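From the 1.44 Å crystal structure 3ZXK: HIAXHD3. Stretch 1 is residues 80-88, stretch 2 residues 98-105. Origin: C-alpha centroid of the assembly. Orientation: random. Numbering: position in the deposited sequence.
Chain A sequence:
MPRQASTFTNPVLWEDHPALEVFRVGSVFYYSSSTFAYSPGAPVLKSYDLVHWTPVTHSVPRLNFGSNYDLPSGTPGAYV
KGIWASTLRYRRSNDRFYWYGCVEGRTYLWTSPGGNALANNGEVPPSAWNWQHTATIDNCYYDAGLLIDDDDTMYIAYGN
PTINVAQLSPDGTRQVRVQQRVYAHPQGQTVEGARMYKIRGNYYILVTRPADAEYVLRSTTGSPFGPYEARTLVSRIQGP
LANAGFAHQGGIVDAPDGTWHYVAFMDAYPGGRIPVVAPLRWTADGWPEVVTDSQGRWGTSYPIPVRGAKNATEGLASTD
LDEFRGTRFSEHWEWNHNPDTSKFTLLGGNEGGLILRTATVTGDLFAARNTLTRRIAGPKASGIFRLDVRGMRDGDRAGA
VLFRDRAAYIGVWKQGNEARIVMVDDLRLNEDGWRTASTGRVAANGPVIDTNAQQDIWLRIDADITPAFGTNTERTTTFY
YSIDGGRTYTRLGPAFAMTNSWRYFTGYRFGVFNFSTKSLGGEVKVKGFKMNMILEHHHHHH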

# COMPACT_ATOMS: atom_id res chain seq x y z
N VAL A 80 4.17 -9.52 -7.35
CA VAL A 80 5.30 -9.24 -6.44
C VAL A 80 6.45 -8.54 -7.18
O VAL A 80 7.56 -8.43 -6.67
CB VAL A 80 5.76 -10.46 -5.58
CG1 VAL A 80 6.47 -10.01 -4.31
CG2 VAL A 80 4.60 -11.36 -5.23
N LYS A 81 6.18 -8.06 -8.39
CA LYS A 81 7.11 -7.18 -9.09
C LYS A 81 6.62 -5.75 -8.89
O LYS A 81 6.30 -5.37 -7.77
CB LYS A 81 7.29 -7.61 -10.55
CG LYS A 81 7.91 -9.02 -10.68
CD LYS A 81 8.12 -9.38 -12.13
CE LYS A 81 8.79 -10.73 -12.27
NZ LYS A 81 8.73 -11.21 -13.69
N GLY A 82 6.59 -4.95 -9.95
CA GLY A 82 6.05 -3.60 -9.85
C GLY A 82 6.77 -2.72 -8.85
O GLY A 82 7.99 -2.72 -8.77
N ILE A 83 5.99 -1.94 -8.11
CA ILE A 83 6.54 -0.88 -7.28
C ILE A 83 7.03 -1.40 -5.94
O ILE A 83 6.25 -1.83 -5.09
CB ILE A 83 5.50 0.25 -7.07
CG1 ILE A 83 5.15 0.87 -8.43
CG2 ILE A 83 6.01 1.28 -6.05
CD1 ILE A 83 4.00 1.88 -8.37
N TRP A 84 8.35 -1.42 -5.82
CA TRP A 84 9.04 -1.70 -4.56
C TRP A 84 9.34 -0.37 -3.88
O TRP A 84 8.65 0.64 -4.13
CB TRP A 84 10.27 -2.54 -4.83
CG TRP A 84 9.96 -3.99 -5.12
CD1 TRP A 84 8.90 -4.51 -5.86
CD2 TRP A 84 10.74 -5.15 -4.69
NE1 TRP A 84 8.99 -5.88 -5.95
CE2 TRP A 84 10.06 -6.34 -5.24
CE3 TRP A 84 11.88 -5.32 -3.91
CZ2 TRP A 84 10.52 -7.62 -5.01
CZ3 TRP A 84 12.35 -6.61 -3.68
CH2 TRP A 84 11.69 -7.74 -4.22
N ALA A 85 10.32 -0.32 -2.98
CA ALA A 85 10.59 0.95 -2.30
C ALA A 85 10.95 2.03 -3.31
O ALA A 85 11.87 1.84 -4.13
CB ALA A 85 11.69 0.80 -1.26
N SER A 86 10.21 3.13 -3.23
CA SER A 86 10.34 4.25 -4.18
C SER A 86 10.41 5.58 -3.43
O SER A 86 10.73 5.60 -2.24
CB SER A 86 9.19 4.17 -5.17
OG SER A 86 9.17 2.87 -5.76
N THR A 87 10.22 6.70 -4.11
CA THR A 87 10.47 7.97 -3.43
C THR A 87 9.61 9.08 -4.03
O THR A 87 9.29 9.04 -5.21
CB THR A 87 11.98 8.32 -3.46
OG1 THR A 87 12.21 9.46 -2.65
CG2 THR A 87 12.48 8.60 -4.87
N LEU A 88 9.28 10.06 -3.19
CA LEU A 88 8.43 11.19 -3.56
C LEU A 88 8.90 12.42 -2.81
O LEU A 88 9.18 12.34 -1.61
CB LEU A 88 6.99 10.94 -3.13
CG LEU A 88 5.95 12.03 -3.41
CD1 LEU A 88 5.71 12.07 -4.91
CD2 LEU A 88 4.64 11.72 -2.72
N TYR A 98 7.38 15.03 -7.48
CA TYR A 98 8.17 14.07 -8.25
C TYR A 98 8.19 12.71 -7.55
O TYR A 98 8.73 12.58 -6.43
CB TYR A 98 9.62 14.52 -8.42
CG TYR A 98 9.86 15.74 -9.28
CD1 TYR A 98 9.39 17.01 -8.90
CD2 TYR A 98 10.57 15.64 -10.48
CE1 TYR A 98 9.61 18.13 -9.69
CE2 TYR A 98 10.81 16.77 -11.26
CZ TYR A 98 10.30 18.02 -10.88
OH TYR A 98 10.57 19.13 -11.65
N TRP A 99 7.75 11.69 -8.26
CA TRP A 99 7.79 10.30 -7.78
C TRP A 99 8.76 9.53 -8.65
O TRP A 99 8.61 9.52 -9.87
CB TRP A 99 6.37 9.66 -7.87
CG TRP A 99 6.39 8.21 -7.43
CD1 TRP A 99 6.27 7.74 -6.14
CD2 TRP A 99 6.65 7.03 -8.25
NE1 TRP A 99 6.40 6.37 -6.10
CE2 TRP A 99 6.63 5.88 -7.35
CE3 TRP A 99 6.86 6.82 -9.61
CZ2 TRP A 99 6.81 4.58 -7.81
CZ3 TRP A 99 7.06 5.50 -10.05
CH2 TRP A 99 7.03 4.41 -9.17
N TYR A 100 9.76 8.90 -8.04
CA TYR A 100 10.63 8.03 -8.84
C TYR A 100 10.52 6.63 -8.25
O TYR A 100 10.54 6.47 -7.02
CB TYR A 100 12.10 8.44 -8.73
CG TYR A 100 12.48 9.78 -9.31
CD1 TYR A 100 12.29 10.97 -8.59
CD2 TYR A 100 13.06 9.86 -10.60
CE1 TYR A 100 12.66 12.20 -9.14
CE2 TYR A 100 13.43 11.09 -11.14
CZ TYR A 100 13.22 12.25 -10.41
OH TYR A 100 13.58 13.47 -10.93
N GLY A 101 10.54 5.63 -9.14
CA GLY A 101 10.61 4.24 -8.67
C GLY A 101 11.26 3.36 -9.73
O GLY A 101 10.91 3.47 -10.91
N CYS A 102 12.16 2.47 -9.31
CA CYS A 102 12.77 1.50 -10.22
C CYS A 102 11.90 0.26 -10.30
O CYS A 102 11.57 -0.34 -9.27
CB CYS A 102 14.18 1.10 -9.76
SG CYS A 102 14.87 -0.13 -10.90
N VAL A 103 11.53 -0.13 -11.51
CA VAL A 103 10.71 -1.31 -11.73
C VAL A 103 11.39 -2.10 -12.83
O VAL A 103 11.61 -1.59 -13.94
CB VAL A 103 9.26 -0.95 -12.16
CG1 VAL A 103 8.45 -2.22 -12.41
CG2 VAL A 103 8.59 -0.10 -11.07
N GLU A 104 11.75 -3.34 -12.49
CA GLU A 104 12.43 -4.27 -13.39
C GLU A 104 13.54 -3.58 -14.21
O GLU A 104 13.55 -3.60 -15.45
CB GLU A 104 11.41 -4.98 -14.29
CG GLU A 104 10.34 -5.72 -13.49
CD GLU A 104 9.46 -6.56 -14.37
OE1 GLU A 104 9.98 -7.52 -15.00
OE2 GLU A 104 8.26 -6.26 -14.44
N GLY A 105 14.44 -2.96 -13.47
CA GLY A 105 15.70 -2.48 -14.04
C GLY A 105 15.71 -1.10 -14.67
O GLY A 105 16.75 -0.65 -15.10
O HOH W 1 10.13 -4.27 -9.90
O HOH W 2 9.83 0.58 -7.39
O HOH W 3 13.02 2.60 -6.59

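Residues 80-88 and 98-105 run nearly antiparallel, paired directly at one end and bridged by water where the backbones separate. Thr-87 and Tyr-100 form the hydrogen-bonded pair: Thr-87 N donates to Tyr-100 O and Tyr-100 N to Thr-87 O, both at 2.9 Å. Beside them, Leu-88 and Trp-99 make a non-hydrogen-bonded pair, supported by CA-H...O contacts from Trp-99 CA to Thr-87 O and from Leu-88 CA to Tyr-98 O, each 3.2 Å.

Side chains alternate between the faces of this ladder. Thr-87, with chi1 t, places CG2 3.9 Å from Tyr-100 CB; its OG1 is hydrogen-bonded elsewhere in the structure, so the buried hydroxyl is satisfied. Tyr-100 takes chi1 m, and its ring leads away from stretch 1 to a hydroxyl also bonded elsewhere. On the face of Leu-88 and Trp-99, both residues have chi1 t. Leu-88 (chi2 p) sets CD1 3.9 Å from Trp-99 CB. Trp-99, with chi2 86°, carries its indole along stretch 1, where Ile-83 CG2 meets the ring edge at 3.8 Å from CZ2. The long, flat side chain thus reaches a residue well beyond its backbone partner, and stretch 1 covers Trp-99 more than any other residue of stretch 2. Ile-83 (m, t) starts sideways, but its end comes nearer; its CG1 also lies 4.4 Å from Val-103 CG2. Val-103, chi1 t, points toward stretch 1 and brings CG2 to 3.5 Å from Gly-82 O.

Ser-86 is small enough to sit close against stretch 2, its CB 3.2 Å from Tyr-100 O. Its chi1 of -53° (m) lets OG donate to Trp-84 O at 2.8 Å and accept from water 2, at 2.9 Å. The same OG lies 3.5 Å from Gly-101 CA. A CB on Gly-101 would clash with Ser-86 OG and with Trp-99 CH2, so the absence of a side chain makes room for both. Trp-84 belongs to the folding of its own stretch: with chi1 m, its NE1 donates to Val-80 O at 3.0 Å.

Water 2 also accepts from Trp-84 N (2.9 Å) and donates to Cys-102 O (2.7 Å). Water 3 links Ala-85 O to Cys-102 N, and water 1 links Gly-82 O to Glu-104 N. Gly-82 has phi 59°, a region that favours glycine. At the exposed end, extended Lys-81 (m, t, t, t) lies alongside Glu-104, with CD 3.8 Å from Glu-104 CD; Lys-81 NZ and Glu-104 OE1, 4.1 Å apart, are too distant for a salt bridge.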